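Local coordinates for putative epoxide hydrolase protein (Klebsiella pneumoniae subsp. pneumoniae, PDB 5BOV) that is probably a hydrolase of the alpha/beta-hydrolase fold, possibly acting on epoxides or on monoacylglycerols, at residues A[147-150]-A[151-154]; A[276-279]-A[280-284]. One frame throughout, in Å; residues are numbered along the deposited sequence.

Contact 1: residues A[147-150]-A[151-154]; sequences PLPP and QAEL
Glu153 folds back over residues 147-150 and grips the backbone just before its own helix. Its side chain carries most of the contact. Glu153 CB lies 3.5 Å from Pro150 O, over the first turn. CG stands beside the backbone N, anti to the carbonyl carbon (chi1 -56°), and meets two carbonyl oxygens, Leu148 O and Pro149 O. A second bend, chi2 -70°, swings the carboxylate back along the chain. Glu153 CD then rests 3.7 Å from Leu148 CB. OE1 comes near CB and CG of Leu148, where the two side chains cross at about a right angle. Glu153 OE2 accepts a hydrogen bond from Leu148 N at 2.9 Å. The bond is nearly straight, but the donor comes from above the carboxylate plane, 76° out of it. Glu153 OE2 also touches Pro147 CA at 3.3 Å.

Pro149 is the N-cap residue. Pro149 O accepts from Glu153 N at 3.0 Å, and Pro150 O accepts from Leu154 N in the next i to i+4 bond. Pro150, in the first turn, has no amide hydrogen to leave without a partner. Glu153 reaches past the N-cap Pro149, which has no amide hydrogen either, to Leu148 N one residue before it. Its negative charge near the helix start probably suits the helix dipole. Leu148 CB also meets Ala152 CB at 3.8 Å, and Pro149 CD meets the same methyl more loosely.

The contact is on the surface; its centre lies about 23 Å from the centre of the chain. It joins the loop after helix 141-144 to the start of helix 150-155. Helix 157-162 follows, in the helical region between strands 127-133 and 247-252.

Contact 2: residues A[276-279]-A[280-284]; sequences RDLP and GAVGH
With chi1 at -174°, Val282 holds CG1 anti to its backbone N, where it meets Leu278, and CG2 beside that N, near Pro279 O. Leu278 has chi1 -61° and an extended chi2, which places CD1 beside Val282 across the turn after strand 273-278. Val282 CG1 meets Leu278 CD1 at 4.3 Å, a loose methyl-to-methyl contact. Val282 CG2 approaches the backbone instead, 3.9 Å from Pro279 O. One branch thus meets the leucine and the other the carbonyl.

The turn between them depends on Gly280. Its phi of 123° would jam a side chain against Pro279 O, so glycine suits this place. Outside the turn, the side chain of Val282 touches Asp290. His284, further on, touches Asp110, consistent with Asp110, in a possible nucleophile elbow, and His284 belonging to the active site.

The contact is apolar, with two buried side chains beside an exposed Pro-Gly bend. The two segments meet through loose apolar contact and a turn that glycine permits. Polar ties come from outside: Asn254 bonds to the backbone of Val282 and weakly to Gly280 O, and Glu289 accepts from Gly283 N.

In the fold
The two contacts share no helix or strand and do not touch; their nearest atoms are about 12 Å apart. Contact 1 is a surface contact at the start of helix 150-155. Contact 2 is partly buried, at the end of strand 273-278, the outermost strand on its side of the sheet. Their chemistry follows their place. Charge and backbone hydrogen bonds dominate at the exposed helix start, apolar side chains at the partly buried strand end. Proline takes part in both. In 147-150 it leads into a helix; in 276-279 it follows a strand, on the way to a possible active-site histidine.

Contact 1: residues A[147-150]-A[151-154]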
# COMPACT_ATOMS: atom_id res chain seq x y z
N PRO A 147 20.77 -9.81 6.43
CA PRO A 147 20.02 -11.03 6.31
C PRO A 147 19.15 -11.30 7.53
O PRO A 147 19.50 -10.89 8.63
CB PRO A 147 21.11 -12.13 6.18
CG PRO A 147 22.27 -11.56 6.95
CD PRO A 147 22.23 -10.07 6.64
N LEU A 148 18.11 -12.10 7.32
CA LEU A 148 17.20 -12.63 8.32
C LEU A 148 17.41 -14.10 8.43
O LEU A 148 18.22 -14.69 7.61
CB LEU A 148 15.77 -12.35 7.86
CG LEU A 148 15.46 -10.87 7.56
CD1 LEU A 148 14.00 -10.78 7.13
CD2 LEU A 148 15.65 -9.98 8.76
N PRO A 149 16.77 -14.78 9.41
CA PRO A 149 16.96 -16.22 9.52
C PRO A 149 16.49 -16.94 8.24
O PRO A 149 15.70 -16.40 7.48
CB PRO A 149 16.19 -16.64 10.78
CG PRO A 149 16.16 -15.39 11.59
CD PRO A 149 16.05 -14.24 10.59
N PRO A 150 17.09 -18.11 7.93
CA PRO A 150 16.80 -18.79 6.66
C PRO A 150 15.30 -18.92 6.33
O PRO A 150 14.86 -18.64 5.20
CB PRO A 150 17.45 -20.16 6.84
CG PRO A 150 18.56 -19.91 7.81
CD PRO A 150 18.10 -18.84 8.72
N GLN A 151 14.47 -19.29 7.30
CA GLN A 151 13.04 -19.45 7.00
C GLN A 151 12.32 -18.13 6.75
O GLN A 151 11.40 -18.05 5.94
CB GLN A 151 12.26 -20.25 8.05
CG GLN A 151 12.78 -21.58 8.28
CD GLN A 151 13.75 -21.63 9.43
OE1 GLN A 151 14.66 -20.67 9.76
NE2 GLN A 151 13.64 -22.80 10.09
N ALA A 152 12.80 -17.04 7.35
CA ALA A 152 12.32 -15.72 7.00
C ALA A 152 12.67 -15.29 5.59
O ALA A 152 11.90 -14.69 4.90
CB ALA A 152 12.82 -14.68 7.99
N GLU A 153 13.87 -15.69 5.16
CA GLU A 153 14.30 -15.37 3.79
C GLU A 153 13.46 -16.13 2.80
O GLU A 153 13.09 -15.58 1.77
CB GLU A 153 15.80 -15.66 3.62
CG GLU A 153 16.70 -14.91 4.63
CD GLU A 153 16.80 -13.41 4.42
OE1 GLU A 153 15.72 -12.74 4.12
OE2 GLU A 153 17.91 -12.85 4.51
N LEU A 154 13.08 -17.39 3.12
CA LEU A 154 12.20 -18.17 2.27
C LEU A 154 10.84 -17.50 2.12
O LEU A 154 10.29 -17.44 1.03
CB LEU A 154 12.02 -19.59 2.84
CG LEU A 154 11.02 -20.49 2.10
CD1 LEU A 154 11.35 -20.72 0.68
CD2 LEU A 154 10.92 -21.80 2.83

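Contact 2: residues A[276-279]-A[280-284]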
# COMPACT_ATOMS: atom_id res chain seq x y z
N ARG A 276 -4.76 -4.05 16.94
CA ARG A 276 -5.81 -5.08 16.87
C ARG A 276 -5.40 -6.27 16.06
O ARG A 276 -5.04 -6.16 14.88
CB ARG A 276 -7.09 -4.61 16.19
CG ARG A 276 -7.70 -3.49 16.91
CD ARG A 276 -8.99 -3.06 16.27
NE ARG A 276 -9.46 -2.00 17.07
CZ ARG A 276 -10.47 -1.25 16.73
NH1 ARG A 276 -11.15 -1.46 15.58
NH2 ARG A 276 -10.80 -0.30 17.57
N ASP A 277 -5.45 -7.43 16.71
CA ASP A 277 -5.28 -8.70 16.03
C ASP A 277 -6.63 -9.05 15.53
O ASP A 277 -7.60 -9.22 16.36
CB ASP A 277 -4.69 -9.77 16.97
CG ASP A 277 -3.22 -9.53 17.30
OD1 ASP A 277 -2.45 -9.15 16.39
OD2 ASP A 277 -2.85 -9.49 18.49
N LEU A 278 -6.76 -9.29 14.26
CA LEU A 278 -8.04 -9.69 13.71
C LEU A 278 -8.22 -11.22 13.80
O LEU A 278 -7.43 -11.93 13.25
CB LEU A 278 -8.15 -9.27 12.27
CG LEU A 278 -8.05 -7.76 12.03
CD1 LEU A 278 -8.10 -7.46 10.54
CD2 LEU A 278 -9.12 -7.00 12.78
N PRO A 279 -9.26 -11.67 14.46
CA PRO A 279 -9.42 -13.17 14.52
C PRO A 279 -9.82 -13.74 13.16
O PRO A 279 -10.50 -13.00 12.41
CB PRO A 279 -10.54 -13.34 15.51
CG PRO A 279 -11.37 -12.11 15.42
CD PRO A 279 -10.42 -10.96 14.99
N GLY A 280 -9.32 -14.96 12.85
CA GLY A 280 -9.90 -15.79 11.83
C GLY A 280 -8.98 -16.21 10.71
O GLY A 280 -7.79 -16.38 10.85
N ALA A 281 -9.56 -16.39 9.56
CA ALA A 281 -8.84 -16.85 8.38
C ALA A 281 -8.08 -15.66 7.75
O ALA A 281 -7.50 -15.82 6.64
CB ALA A 281 -9.82 -17.44 7.34
N VAL A 282 -8.07 -14.50 8.43
CA VAL A 282 -7.53 -13.21 7.78
C VAL A 282 -6.06 -13.27 7.61
O VAL A 282 -5.27 -13.55 8.56
CB VAL A 282 -7.88 -11.92 8.60
CG1 VAL A 282 -7.46 -10.68 7.83
CG2 VAL A 282 -9.37 -11.83 8.87
N GLY A 283 -5.62 -13.03 6.38
CA GLY A 283 -4.27 -13.05 5.96
C GLY A 283 -3.65 -11.69 5.72
O GLY A 283 -3.81 -10.75 6.55
N HIS A 284 -2.99 -11.57 4.60
CA HIS A 284 -2.19 -10.43 4.25
C HIS A 284 -3.00 -9.23 3.73
O HIS A 284 -2.45 -8.10 3.64
CB HIS A 284 -1.23 -10.91 3.19
CG HIS A 284 -0.26 -9.90 2.72
ND1 HIS A 284 0.61 -9.23 3.55
CD2 HIS A 284 0.07 -9.52 1.46
CE1 HIS A 284 1.38 -8.43 2.83
NE2 HIS A 284 1.10 -8.62 1.57